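Possible adhesin (Caldicellulosiruptor kronotskyensis, PDB 4WA0) probably mediates attachment of an extremely thermophilic bacterium to cellulose, the part described being the C-terminal beta-helix domain of a tapirin. Local coordinates at residues A[19-24]-A[321-326]; A[126-131]-A[148-153]; A[267-272]-A[301-306]. One frame throughout, in Å; residues are numbered along the deposited sequence.

Interaction 1 (A[19-24]-A[321-326]); sequences NTNKNL and FNINAT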
loop_
_atom_site.group_PDB
_atom_site.type_symbol
_atom_site.label_atom_id
_atom_site.label_comp_id
_atom_site.label_asym_id
_atom_site.label_seq_id
_atom_site.Cartn_x
_atom_site.Cartn_y
_atom_site.Cartn_z
ATOM N N ASN A 19 1.362 -8.172 -6.879
ATOM C CA ASN A 19 0.565 -7.557 -7.891
ATOM C C ASN A 19 -0.898 -7.671 -7.519
ATOM O O ASN A 19 -1.446 -8.775 -7.472
ATOM C CB ASN A 19 0.800 -8.237 -9.218
ATOM C CG ASN A 19 2.268 -8.179 -9.638
ATOM O OD1 ASN A 19 2.919 -7.165 -9.548
ATOM N ND2 ASN A 19 2.771 -9.305 -10.126
ATOM N N THR A 20 -1.554 -6.567 -7.155
ATOM C CA THR A 20 -2.969 -6.597 -6.834
ATOM C C THR A 20 -3.884 -6.767 -8.074
ATOM O O THR A 20 -3.491 -6.649 -9.237
ATOM C CB THR A 20 -3.456 -5.397 -6.015
ATOM O OG1 THR A 20 -3.519 -4.259 -6.849
ATOM C CG2 THR A 20 -2.513 -5.077 -4.933
ATOM N N ASN A 21 -5.133 -7.106 -7.778
ATOM C CA ASN A 21 -6.134 -7.163 -8.793
ATOM C C ASN A 21 -6.778 -5.784 -8.953
ATOM O O ASN A 21 -6.564 -4.881 -8.135
ATOM C CB ASN A 21 -7.211 -8.199 -8.434
ATOM C CG ASN A 21 -7.902 -7.957 -7.098
ATOM O OD1 ASN A 21 -7.274 -7.635 -6.104
ATOM N ND2 ASN A 21 -9.190 -8.241 -7.043
ATOM N N LYS A 22 -7.514 -5.587 -10.066
ATOM C CA LYS A 22 -8.335 -4.360 -10.209
ATOM C C LYS A 22 -9.532 -4.300 -9.278
ATOM O O LYS A 22 -10.087 -5.324 -8.809
ATOM C CB LYS A 22 -8.834 -4.315 -11.636
ATOM C CG LYS A 22 -7.635 -4.115 -12.605
ATOM C CD LYS A 22 -8.056 -4.253 -14.021
ATOM C CE LYS A 22 -6.927 -4.387 -15.009
ATOM N NZ LYS A 22 -6.111 -3.199 -15.240
ATOM N N ASN A 23 -9.919 -3.112 -8.902
ATOM C CA ASN A 23 -11.131 -2.914 -8.035
ATOM C C ASN A 23 -10.996 -3.638 -6.688
ATOM O O ASN A 23 -11.872 -4.338 -6.234
ATOM C CB ASN A 23 -12.344 -3.348 -8.803
ATOM C CG ASN A 23 -12.680 -2.390 -9.987
ATOM O OD1 ASN A 23 -12.254 -1.210 -10.068
ATOM N ND2 ASN A 23 -13.436 -2.894 -10.903
ATOM N N LEU A 24 -9.832 -3.514 -6.094
ATOM C CA LEU A 24 -9.545 -4.068 -4.787
ATOM C C LEU A 24 -9.924 -3.033 -3.754
ATOM O O LEU A 24 -9.411 -1.896 -3.812
ATOM C CB LEU A 24 -8.043 -4.406 -4.679
ATOM C CG LEU A 24 -7.514 -4.831 -3.286
ATOM C CD1 LEU A 24 -8.169 -6.122 -2.811
ATOM C CD2 LEU A 24 -6.014 -5.045 -3.199
ATOM N N PHE A 321 3.652 -12.921 -5.765
ATOM C CA PHE A 321 2.269 -13.125 -5.436
ATOM C C PHE A 321 1.365 -12.272 -6.332
ATOM O O PHE A 321 1.590 -11.070 -6.421
ATOM C CB PHE A 321 2.056 -12.735 -4.002
ATOM C CG PHE A 321 0.671 -12.946 -3.514
ATOM C CD1 PHE A 321 0.013 -14.125 -3.798
ATOM C CD2 PHE A 321 0.068 -12.057 -2.716
ATOM C CE1 PHE A 321 -1.267 -14.342 -3.342
ATOM C CE2 PHE A 321 -1.193 -12.257 -2.215
ATOM C CZ PHE A 321 -1.894 -13.393 -2.576
ATOM N N ASN A 322 0.382 -12.889 -6.972
ATOM C CA ASN A 322 -0.647 -12.188 -7.736
ATOM C C ASN A 322 -1.973 -12.524 -7.142
ATOM O O ASN A 322 -2.223 -13.767 -6.809
ATOM C CB ASN A 322 -0.635 -12.657 -9.211
ATOM C CG ASN A 322 0.729 -12.415 -9.885
ATOM O OD1 ASN A 322 1.021 -11.360 -10.300
ATOM N ND2 ASN A 322 1.615 -13.399 -9.776
ATOM N N ILE A 323 -2.810 -11.509 -6.983
ATOM C CA ILE A 323 -4.231 -11.690 -6.646
ATOM C C ILE A 323 -4.954 -11.545 -7.965
ATOM O O ILE A 323 -4.860 -10.481 -8.599
ATOM C CB ILE A 323 -4.730 -10.619 -5.627
ATOM C CG1 ILE A 323 -3.934 -10.736 -4.328
ATOM C CG2 ILE A 323 -6.250 -10.842 -5.365
ATOM C CD1 ILE A 323 -4.322 -9.589 -3.412
ATOM N N ASN A 324 -5.614 -12.631 -8.411
ATOM C CA ASN A 324 -6.191 -12.623 -9.769
ATOM C C ASN A 324 -7.697 -12.820 -9.711
ATOM O O ASN A 324 -8.195 -13.464 -8.787
ATOM C CB ASN A 324 -5.584 -13.713 -10.665
ATOM C CG ASN A 324 -4.117 -13.458 -11.012
ATOM O OD1 ASN A 324 -3.626 -12.336 -10.910
ATOM N ND2 ASN A 324 -3.379 -14.542 -11.259
ATOM N N ALA A 325 -8.388 -12.274 -10.695
ATOM C CA ALA A 325 -9.870 -12.406 -10.829
ATOM C C ALA A 325 -10.073 -12.744 -12.244
ATOM O O ALA A 325 -9.862 -11.908 -13.128
ATOM C CB ALA A 325 -10.611 -11.101 -10.494
ATOM N N THR A 326 -10.493 -13.978 -12.495
ATOM C CA THR A 326 -10.544 -14.496 -13.843
ATOM C C THR A 326 -11.928 -14.547 -14.485
ATOM O O THR A 326 -12.005 -14.718 -15.700
ATOM C CB THR A 326 -9.911 -15.899 -13.899
ATOM O OG1 THR A 326 -10.397 -16.688 -12.798
ATOM C CG2 THR A 326 -8.358 -15.795 -13.859
HETATM O O HOH W 1 -3.416 -9.334 -10.412
#
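N19 and I323 meet on neighbouring coils of a parallel beta-helix, and they illustrate how such a solenoid can join residues about 300 positions apart: the first coil of the domain lies against its last. The backbone bonds are those of a short parallel pairing in which N19 straddles N322. N19 N donates to F321 O (2.9 Å), and I323 N donates to N19 O at 3.1 Å. Past N19 the strand ends, and T20 and the residues after it form the corner that leads to strand 24-27.

The side-chain amides of N19 and N322 add a polar link on the same face of the sheet. Each has CG anti to its carbonyl carbon and beside its backbone N (chi1 -59° in both), so that the two side chains run alongside each other and point the same way. N19 ND2 gives its proton to N322 OD1 over 2.7 Å, a single amide hydrogen bond from coil to coil. The bond is nearly straight, at 171°; the acceptor lies in the amide plane of N19, whereas the donor is tilted from the carbonyl plane of N322. N322 N, in turn, is bound by N299 OD1 of the neighbouring coil.

A water lies where the strands part and can donate to both T20 O and I323 O, although it has further acceptors to serve. T20 OG1 accepts from D40 N and makes only a weak bond to N21 O.

Apolar packing comes from I323, which turns into the interior toward I12 and F302 while its CG2 meets the amide of N21. N21 CG, set between its backbone N and carbonyl carbon (chi1 57°), lies 3.7 Å from that methyl. The buried N21 OD1, which has no polar partner, is 3.4 Å from I323 CG2.

Interaction 2 (A[126-131]-A[148-153]); sequences KLAGPG and VIDGAT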
loop_
_atom_site.group_PDB
_atom_site.type_symbol
_atom_site.label_atom_id
_atom_site.label_comp_id
_atom_site.label_asym_id
_atom_site.label_seq_id
_atom_site.Cartn_x
_atom_site.Cartn_y
_atom_site.Cartn_z
ATOM N N LYS A 126 8.998 14.460 -8.240
ATOM C CA LYS A 126 8.596 15.002 -9.550
ATOM C C LYS A 126 7.085 14.865 -9.716
ATOM O O LYS A 126 6.573 13.748 -9.591
ATOM C CB LYS A 126 9.343 14.277 -10.630
ATOM C CG LYS A 126 8.982 14.867 -11.956
ATOM C CD LYS A 126 9.645 14.182 -13.100
ATOM C CE LYS A 126 8.994 14.730 -14.388
ATOM N NZ LYS A 126 9.831 14.324 -15.538
ATOM N N LEU A 127 6.407 15.991 -9.821
ATOM C CA LEU A 127 4.969 16.016 -10.166
ATOM C C LEU A 127 4.837 16.584 -11.562
ATOM O O LEU A 127 5.385 17.633 -11.833
ATOM C CB LEU A 127 4.179 16.883 -9.253
ATOM C CG LEU A 127 3.984 16.350 -7.847
ATOM C CD1 LEU A 127 5.212 16.603 -7.085
ATOM C CD2 LEU A 127 2.911 17.239 -7.200
ATOM N N ALA A 128 4.186 15.819 -12.451
ATOM C CA ALA A 128 4.081 16.235 -13.891
ATOM C C ALA A 128 2.709 15.948 -14.432
ATOM O O ALA A 128 2.309 14.785 -14.537
ATOM C CB ALA A 128 5.136 15.543 -14.697
ATOM N N GLY A 129 1.999 17.005 -14.759
ATOM C CA GLY A 129 0.745 16.871 -15.512
ATOM C C GLY A 129 -0.417 17.639 -14.915
ATOM O O GLY A 129 -0.449 17.940 -13.715
ATOM N N PRO A 130 -1.420 17.960 -15.746
ATOM C CA PRO A 130 -2.572 18.615 -15.228
ATOM C C PRO A 130 -3.254 17.796 -14.146
ATOM O O PRO A 130 -3.338 16.588 -14.202
ATOM C CB PRO A 130 -3.500 18.762 -16.459
ATOM C CG PRO A 130 -2.561 18.799 -17.587
ATOM C CD PRO A 130 -1.520 17.763 -17.221
ATOM N N GLY A 131 -3.744 18.501 -13.148
ATOM C CA GLY A 131 -4.469 17.848 -12.074
ATOM C C GLY A 131 -3.690 17.065 -11.021
ATOM O O GLY A 131 -4.344 16.444 -10.157
ATOM N N VAL A 148 8.010 20.484 -10.202
ATOM C CA VAL A 148 6.565 20.657 -10.324
ATOM C C VAL A 148 6.255 21.240 -11.697
ATOM O O VAL A 148 6.531 22.429 -11.943
ATOM C CB VAL A 148 6.000 21.570 -9.205
ATOM C CG1 VAL A 148 4.478 21.569 -9.152
ATOM C CG2 VAL A 148 6.552 21.247 -7.798
ATOM N N ILE A 149 5.783 20.415 -12.610
ATOM C CA ILE A 149 5.692 20.805 -14.041
ATOM C C ILE A 149 4.359 20.434 -14.700
ATOM O O ILE A 149 3.616 19.538 -14.231
ATOM C CB ILE A 149 6.890 20.276 -14.879
ATOM C CG1 ILE A 149 6.879 18.760 -15.102
ATOM C CG2 ILE A 149 8.220 20.738 -14.228
ATOM C CD1 ILE A 149 7.891 18.279 -16.072
ATOM N N ASP A 150 4.132 21.062 -15.852
ATOM C CA ASP A 150 3.114 20.619 -16.777
ATOM C C ASP A 150 1.722 20.669 -16.147
ATOM O O ASP A 150 0.803 19.887 -16.536
ATOM C CB ASP A 150 3.440 19.227 -17.337
ATOM C CG ASP A 150 4.731 19.178 -18.128
ATOM O OD1 ASP A 150 5.305 20.232 -18.555
ATOM O OD2 ASP A 150 5.229 18.059 -18.369
ATOM N N GLY A 151 1.513 21.623 -15.238
ATOM C CA GLY A 151 0.221 21.836 -14.659
ATOM C C GLY A 151 0.008 21.362 -13.239
ATOM O O GLY A 151 -1.052 21.644 -12.652
ATOM N N ALA A 152 1.015 20.634 -12.710
ATOM C CA ALA A 152 0.997 20.148 -11.372
ATOM C C ALA A 152 1.037 21.316 -10.415
ATOM O O ALA A 152 1.570 22.385 -10.765
ATOM C CB ALA A 152 2.131 19.178 -11.129
ATOM N N THR A 153 0.473 21.148 -9.239
ATOM C CA THR A 153 0.641 22.092 -8.144
ATOM C C THR A 153 1.118 21.424 -6.837
ATOM O O THR A 153 0.842 20.250 -6.600
ATOM C CB THR A 153 -0.593 22.970 -7.810
ATOM O OG1 THR A 153 -1.633 22.234 -7.174
ATOM C CG2 THR A 153 -1.199 23.507 -9.127
HETATM O O HOH W 2 -3.054 20.741 -11.177
HETATM O O HOH W 3 -3.593 21.578 -14.129
#
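K126 and I149 touch at the outer side of two adjacent strands. The lysine chain is fully extended and lays CE 4.1 Å from I149 CD1, the two side chains crossing obliquely. L127 faces the other way, into the interior among V132, M134 and V154. Its CB packs on A152 CB at 3.6 Å, and its CD2 reaches the T153 carbonyl, while L127 O takes the proton of I149 N (2.9 Å).

A128 returns to the outer face, where its CB rests on I149 CG1; chi1 of I149, 71°, turns that branch toward the alanine. At G129 the strand ends, with a phi of 131° that glycine tolerates far better than other residues. G129 N donates to I149 O at 3.1 Å, and A152 N, closing a type I' turn, reaches the same oxygen from the opposite face of its plane. One carbonyl thus ties together the pairing and the turn.

P130 follows, its CD 3.2 Å from D150 O and its CA close to G151, which has no side chain to intervene. P130 O is bound by R87 of a more distant coil. The backbone at G131 is linked through water: two molecules each donate to G151 O and accept from G131 N, one of those N-H bonds being weak. L127 pairs with V148 and A128 with I149 in parallel register, and after each strand the chain turns off the sheet, as in successive coils of a parallel beta-helix.

Interaction 3 (A[267-272]-A[301-306]); sequences INDNEA and TFVGGG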
loop_
_atom_site.group_PDB
_atom_site.type_symbol
_atom_site.label_atom_id
_atom_site.label_comp_id
_atom_site.label_asym_id
_atom_site.label_seq_id
_atom_site.Cartn_x
_atom_site.Cartn_y
_atom_site.Cartn_z
ATOM N N ILE A 267 -4.044 -21.006 -4.315
ATOM C CA ILE A 267 -5.396 -21.169 -3.922
ATOM C C ILE A 267 -6.344 -20.551 -4.961
ATOM O O ILE A 267 -6.250 -19.371 -5.292
ATOM C CB ILE A 267 -5.747 -20.577 -2.503
ATOM C CG1 ILE A 267 -4.860 -21.147 -1.417
ATOM C CG2 ILE A 267 -7.209 -20.795 -2.220
ATOM C CD1 ILE A 267 -4.897 -20.358 -0.101
ATOM N N ASN A 268 -7.338 -21.331 -5.345
ATOM C CA ASN A 268 -8.457 -20.856 -6.180
ATOM C C ASN A 268 -9.771 -20.930 -5.378
ATOM O O ASN A 268 -9.967 -21.886 -4.625
ATOM C CB ASN A 268 -8.580 -21.695 -7.473
ATOM C CG ASN A 268 -7.318 -21.663 -8.253
ATOM O OD1 ASN A 268 -6.681 -20.610 -8.380
ATOM N ND2 ASN A 268 -6.843 -22.859 -8.710
ATOM N N ASP A 269 -10.604 -19.899 -5.482
ATOM C CA ASP A 269 -11.650 -19.788 -4.457
ATOM C C ASP A 269 -12.733 -20.807 -4.509
ATOM O O ASP A 269 -13.249 -21.189 -3.456
ATOM C CB ASP A 269 -12.184 -18.384 -4.318
ATOM C CG ASP A 269 -13.027 -17.968 -5.459
ATOM O OD1 ASP A 269 -12.862 -18.444 -6.594
ATOM O OD2 ASP A 269 -13.895 -17.091 -5.180
ATOM N N ASN A 270 -13.057 -21.313 -5.698
ATOM C CA ASN A 270 -14.046 -22.374 -5.743
ATOM C C ASN A 270 -13.527 -23.672 -5.074
ATOM O O ASN A 270 -14.296 -24.386 -4.400
ATOM C CB ASN A 270 -14.438 -22.593 -7.177
ATOM C CG ASN A 270 -13.268 -23.101 -7.991
ATOM O OD1 ASN A 270 -12.203 -22.519 -7.969
ATOM N ND2 ASN A 270 -13.447 -24.229 -8.654
ATOM N N GLU A 271 -12.247 -24.017 -5.240
ATOM C CA GLU A 271 -11.608 -25.072 -4.493
ATOM C C GLU A 271 -11.518 -24.797 -2.962
ATOM O O GLU A 271 -11.709 -25.719 -2.133
ATOM C CB GLU A 271 -10.190 -25.359 -5.038
ATOM C CG GLU A 271 -10.308 -26.023 -6.424
ATOM C CD GLU A 271 -9.151 -25.815 -7.387
ATOM O OE1 GLU A 271 -8.269 -24.966 -7.141
ATOM O OE2 GLU A 271 -9.202 -26.481 -8.493
ATOM N N ALA A 272 -11.273 -23.546 -2.595
ATOM C CA ALA A 272 -11.317 -23.151 -1.186
ATOM C C ALA A 272 -12.721 -23.379 -0.588
ATOM O O ALA A 272 -12.856 -23.933 0.529
ATOM C CB ALA A 272 -10.873 -21.711 -0.961
ATOM N N THR A 301 -6.627 -16.809 -6.643
ATOM C CA THR A 301 -7.530 -16.463 -7.763
ATOM C C THR A 301 -8.956 -16.599 -7.303
ATOM O O THR A 301 -9.351 -17.582 -6.683
ATOM C CB THR A 301 -7.281 -17.361 -8.981
ATOM O OG1 THR A 301 -5.894 -17.249 -9.285
ATOM C CG2 THR A 301 -8.103 -16.933 -10.236
ATOM N N PHE A 302 -9.733 -15.621 -7.716
ATOM C CA PHE A 302 -11.171 -15.538 -7.425
ATOM C C PHE A 302 -11.800 -15.730 -8.771
ATOM O O PHE A 302 -11.470 -15.006 -9.739
ATOM C CB PHE A 302 -11.530 -14.202 -6.765
ATOM C CG PHE A 302 -10.923 -14.017 -5.427
ATOM C CD1 PHE A 302 -11.429 -14.595 -4.284
ATOM C CD2 PHE A 302 -9.728 -13.295 -5.304
ATOM C CE1 PHE A 302 -10.817 -14.433 -3.037
ATOM C CE2 PHE A 302 -9.129 -13.179 -4.078
ATOM C CZ PHE A 302 -9.641 -13.739 -2.945
ATOM N N VAL A 303 -12.615 -16.795 -8.891
ATOM C CA VAL A 303 -13.074 -17.212 -10.221
ATOM C C VAL A 303 -14.447 -16.702 -10.642
ATOM O O VAL A 303 -14.756 -16.741 -11.829
ATOM C CB VAL A 303 -13.006 -18.762 -10.464
ATOM C CG1 VAL A 303 -11.583 -19.270 -10.263
ATOM C CG2 VAL A 303 -13.943 -19.505 -9.541
ATOM N N GLY A 304 -15.235 -16.202 -9.715
ATOM C CA GLY A 304 -16.527 -15.571 -10.111
ATOM C C GLY A 304 -16.551 -14.375 -11.079
ATOM O O GLY A 304 -15.638 -13.543 -11.133
ATOM N N GLY A 305 -17.645 -14.220 -11.809
ATOM C CA GLY A 305 -17.844 -12.950 -12.607
ATOM C C GLY A 305 -18.037 -11.707 -11.749
ATOM O O GLY A 305 -17.824 -10.572 -12.191
ATOM N N GLY A 306 -18.462 -11.933 -10.506
ATOM C CA GLY A 306 -18.929 -10.860 -9.630
ATOM C C GLY A 306 -17.987 -10.561 -8.469
ATOM O O GLY A 306 -16.957 -11.176 -8.284
HETATM O O HOH W 4 -4.455 -19.238 -8.013
HETATM O O HOH W 5 -15.091 -15.543 -6.619
#
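D269 and V303 meet where a parallel beta-helix gives way to an alpha helix: strand 266-268 is the outermost strand of its sheet at this end, and helix 269-280 springs directly from it. The first shell is centred on the D269 carboxylate. V303 N donates to D269 OD1 over 2.8 Å, approaching from above the carboxylate plane, about 40° out of it. CG of D269 sits between its own backbone N and carbonyl carbon (chi1 72°), a position that turns the group across to the other segment. D269 OD2 meets the edge of the F302 ring near its plane, 3.6 Å from CD1, the carboxylate and ring planes standing 77° apart. This same oxygen forms a salt bridge with R273, one turn on in the helix, so the carboxylate is held at both its oxygens. V303 CG2 touches both D269 OD1, at 3.3 Å, and the N270 side chain.

These groups are positioned by a short parallel pairing around T301. T301 N donates to I267 O, and D269 N returns a bond to T301 O, both at 2.9 Å. On the outer face, N268 and T301 lie side by side and point the same way; a water donates to N268 OD1 at 2.6 Å and also hydrogen-bonds to T301 OG1.

Further out, I267 packs inward on L246, L294 and S296. L246 contributes to the magnesium site, as does E275 of the same helix, so this strand end and helix start adjoin the metal-binding part of the domain. N268 holds the N-cap position without a side-chain capping bond: its O accepts from A272 N, opening the helix, while its ND2 instead donates to E271 OE1 at 3.0 Å, on the syn side of that carboxylate.

All three contacts lie on one parallel sheet of the beta-helix and join neighbouring strands, in each case where at least one of the two is ending. Along the chain, interaction 2 comes first to completion, then interaction 3, and interaction 1 spans both by bringing residues 19-24 against 321-326. Interactions 1 and 3 are close, their centres 12 Å apart, because strands 320-325 and 299-302 are neighbours; N324 O and F302 N are 2.9 Å apart, a probable hydrogen bond. Interaction 2 lies toward the other end, with centres about 29 Å from interaction 1 and 40 Å from interaction 3. The first coil is thus internal, and coils extend from it in both directions.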